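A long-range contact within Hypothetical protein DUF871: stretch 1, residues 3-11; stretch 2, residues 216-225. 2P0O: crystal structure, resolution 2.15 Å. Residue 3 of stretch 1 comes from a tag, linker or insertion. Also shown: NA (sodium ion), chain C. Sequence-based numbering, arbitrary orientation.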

# COMPACT_ATOMS: atom_id res chain seq x y z
N ALA A 3 -4.23 7.83 -9.37
CA ALA A 3 -3.65 7.72 -7.98
C ALA A 3 -4.58 6.94 -7.02
O ALA A 3 -5.21 7.54 -6.13
CB ALA A 3 -3.30 9.12 -7.42
N MSE A 4 -4.64 5.62 -7.20
CA MSE A 4 -5.58 4.76 -6.49
C MSE A 4 -4.98 3.83 -5.45
O MSE A 4 -3.98 3.14 -5.72
CB MSE A 4 -6.39 3.92 -7.47
CG MSE A 4 -7.81 4.45 -7.66
SE MSE A 4 -9.19 3.04 -7.53
CE MSE A 4 -8.93 2.14 -9.28
N TYR A 5 -5.60 3.79 -4.26
CA TYR A 5 -5.37 2.72 -3.30
C TYR A 5 -6.57 1.78 -3.28
O TYR A 5 -7.71 2.24 -3.36
CB TYR A 5 -5.11 3.24 -1.88
CG TYR A 5 -3.76 3.91 -1.67
CD1 TYR A 5 -2.58 3.14 -1.63
CD2 TYR A 5 -3.66 5.29 -1.50
CE1 TYR A 5 -1.33 3.74 -1.42
CE2 TYR A 5 -2.40 5.92 -1.30
CZ TYR A 5 -1.24 5.12 -1.25
OH TYR A 5 -0.01 5.68 -1.07
N GLY A 6 -6.31 0.48 -3.14
CA GLY A 6 -7.38 -0.51 -3.14
C GLY A 6 -7.23 -1.63 -2.13
O GLY A 6 -6.16 -1.78 -1.49
N ILE A 7 -8.31 -2.39 -1.97
CA ILE A 7 -8.37 -3.57 -1.08
C ILE A 7 -8.85 -4.80 -1.84
O ILE A 7 -9.44 -4.69 -2.91
CB ILE A 7 -9.32 -3.34 0.13
CG1 ILE A 7 -10.79 -3.19 -0.33
CG2 ILE A 7 -8.83 -2.14 0.92
CD1 ILE A 7 -11.85 -2.92 0.81
N SER A 8 -8.62 -5.97 -1.26
CA SER A 8 -9.15 -7.23 -1.80
C SER A 8 -10.25 -7.76 -0.93
O SER A 8 -10.26 -7.54 0.28
CB SER A 8 -8.04 -8.27 -1.93
OG SER A 8 -7.07 -7.83 -2.88
N VAL A 9 -11.20 -8.42 -1.55
CA VAL A 9 -12.28 -9.09 -0.85
C VAL A 9 -12.37 -10.49 -1.40
O VAL A 9 -12.17 -10.70 -2.59
CB VAL A 9 -13.60 -8.33 -1.01
CG1 VAL A 9 -14.76 -9.14 -0.45
CG2 VAL A 9 -13.52 -6.98 -0.29
N PHE A 10 -12.60 -11.46 -0.52
CA PHE A 10 -12.61 -12.88 -0.88
C PHE A 10 -14.03 -13.42 -0.76
O PHE A 10 -14.58 -13.52 0.34
CB PHE A 10 -11.61 -13.66 -0.02
CG PHE A 10 -10.18 -13.27 -0.30
CD1 PHE A 10 -9.61 -12.14 0.28
CD2 PHE A 10 -9.42 -14.00 -1.22
CE1 PHE A 10 -8.29 -11.75 -0.02
CE2 PHE A 10 -8.10 -13.63 -1.53
CZ PHE A 10 -7.53 -12.53 -0.93
N LEU A 11 -14.63 -13.71 -1.91
CA LEU A 11 -16.03 -14.12 -1.95
C LEU A 11 -16.23 -15.63 -1.87
O LEU A 11 -17.33 -16.11 -2.08
CB LEU A 11 -16.73 -13.56 -3.19
CG LEU A 11 -16.77 -12.03 -3.28
CD1 LEU A 11 -17.57 -11.61 -4.50
CD2 LEU A 11 -17.38 -11.46 -2.00
N VAL A 216 3.87 3.18 -11.40
CA VAL A 216 2.78 2.44 -10.76
C VAL A 216 1.59 3.39 -10.64
O VAL A 216 1.75 4.54 -10.19
CB VAL A 216 3.18 1.93 -9.35
CG1 VAL A 216 2.00 1.21 -8.66
CG2 VAL A 216 4.43 1.02 -9.45
N ASP A 217 0.41 2.93 -11.01
CA ASP A 217 -0.74 3.81 -10.93
C ASP A 217 -1.61 3.51 -9.72
O ASP A 217 -2.29 4.41 -9.20
CB ASP A 217 -1.54 3.77 -12.24
CG ASP A 217 -0.70 4.18 -13.43
OD1 ASP A 217 -0.35 5.38 -13.53
OD2 ASP A 217 -0.37 3.31 -14.26
N ALA A 218 -1.55 2.27 -9.24
CA ALA A 218 -2.43 1.85 -8.15
C ALA A 218 -1.83 0.76 -7.29
O ALA A 218 -1.06 -0.08 -7.78
CB ALA A 218 -3.78 1.41 -8.69
N VAL A 219 -2.16 0.79 -6.00
CA VAL A 219 -1.68 -0.22 -5.07
C VAL A 219 -2.85 -0.78 -4.26
O VAL A 219 -3.61 -0.01 -3.66
CB VAL A 219 -0.61 0.36 -4.11
CG1 VAL A 219 -0.05 -0.75 -3.22
CG2 VAL A 219 0.52 1.00 -4.89
N TYR A 220 -2.96 -2.12 -4.25
CA TYR A 220 -4.00 -2.86 -3.55
C TYR A 220 -3.45 -3.76 -2.45
O TYR A 220 -2.45 -4.45 -2.64
CB TYR A 220 -4.79 -3.73 -4.54
CG TYR A 220 -5.85 -2.94 -5.31
CD1 TYR A 220 -5.49 -1.82 -6.09
CD2 TYR A 220 -7.22 -3.31 -5.26
CE1 TYR A 220 -6.45 -1.09 -6.80
CE2 TYR A 220 -8.21 -2.57 -5.98
CZ TYR A 220 -7.80 -1.47 -6.74
OH TYR A 220 -8.71 -0.74 -7.46
N ILE A 221 -4.14 -3.80 -1.32
CA ILE A 221 -3.88 -4.81 -0.31
C ILE A 221 -4.29 -6.16 -0.89
O ILE A 221 -5.45 -6.33 -1.30
CB ILE A 221 -4.67 -4.57 1.02
CG1 ILE A 221 -4.68 -3.08 1.41
CG2 ILE A 221 -4.12 -5.49 2.14
CD1 ILE A 221 -3.27 -2.50 1.61
N GLY A 222 -3.35 -7.12 -0.89
CA GLY A 222 -3.62 -8.46 -1.41
C GLY A 222 -4.39 -9.32 -0.43
O GLY A 222 -5.34 -10.03 -0.84
N ASP A 223 -4.00 -9.31 0.85
CA ASP A 223 -4.71 -10.11 1.86
C ASP A 223 -6.08 -9.53 2.27
O ASP A 223 -6.38 -8.37 1.95
CB ASP A 223 -3.85 -10.28 3.08
CG ASP A 223 -2.59 -11.04 2.79
OD1 ASP A 223 -2.64 -12.27 2.86
OD2 ASP A 223 -1.55 -10.40 2.50
N PRO A 224 -6.93 -10.33 2.97
CA PRO A 224 -8.24 -9.85 3.43
C PRO A 224 -8.29 -8.51 4.19
O PRO A 224 -9.22 -7.74 3.96
CB PRO A 224 -8.75 -11.00 4.31
CG PRO A 224 -8.15 -12.26 3.67
CD PRO A 224 -6.75 -11.77 3.25
N THR A 225 -7.35 -8.27 5.11
CA THR A 225 -7.36 -7.04 5.89
C THR A 225 -5.93 -6.66 6.28
O THR A 225 -4.99 -7.47 6.24
CB THR A 225 -8.19 -7.15 7.21
OG1 THR A 225 -7.51 -8.03 8.13
CG2 THR A 225 -9.66 -7.63 6.99
NA NA C . 2.98 6.31 -8.95
O HOH W 1 -6.25 -10.19 -3.63
O HOH W 2 -7.91 -6.01 1.54
O HOH W 3 -11.50 -8.28 2.99

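Two neighbouring parallel strands, bridged from Met 4 with Ala 218 to Gly 6 with Tyr 220, make this contact, and Tyr 220 is its largest single contributor. Its side chain lies on the same face of the sheet as that of Met 4, and what makes room for its ring is an absence: Gly 6, its bridge partner, has no side chain. Gly 6 CA sits over the ring face, 3.4 Å from the centroid of the Tyr 220 ring and only 7° off the normal, a nearly ideal CH-pi contact. An ideal CB on Gly 6 would fall 2.2 Å from Tyr 220 CE2, a plain clash. The lesson of this pair is that a ring lying flat on the neighbouring strand leaves no room at Gly 6 for even a CB. The strands also run close here: the CA atoms of Gly 6 and Tyr 220 are 4.1 Å apart, against 5.0 Å between those of Tyr 5 and Val 219.

Glycine also carries its share of the strand ladder. Gly 6 N donates to Val 219 O at 2.8 Å, and Gly 6 O accepts from Ile 221 N at 2.9 Å, so its two backbone polar groups straddle Tyr 220 in the alternation typical of parallel pairing. The same carbonyl, Gly 6 O, lies 3.2 Å from Tyr 220 CA in a CA-H...O contact.

Met 4, a selenomethionine, covers the next largest area. Its backbone makes the same pattern two residues earlier: Val 219 N donates to Met 4 O at 3.0 Å, while the bond from Met 4 N to Asp 217 O, at 3.3 Å, is weak although nearly straight. Met 4 CB packs 3.8 Å from Ala 218 CB, and Met 4 CE, at the end of the side chain, lies 3.4 Å from Tyr 220 OH, whose ring extends across the neighbouring strand. Small Ala 218 and absent Gly 6 side chains thus accompany two long ones. On the other face, Tyr 5 CD1 approaches Val 219 CB at 4.2 Å.

Past the regular bridges, side chain and water take over. Ser 8 OG donates to Ile 221 O at 2.7 Å, and water 1 donates to both Ser 8 OG (2.6 Å) and Gly 222 O (2.9 Å), tying the serine to the turning chain. Water 3 likewise links Ser 8 O, at 3.1 Å, to Pro 224 O, at 2.5 Å. Phe 10 closes the contact with carbon: its CE1 lies 3.6 Å from Pro 224 CD, while Gly 222 O meets the ring edge, 3.3 Å from Phe 10 CZ.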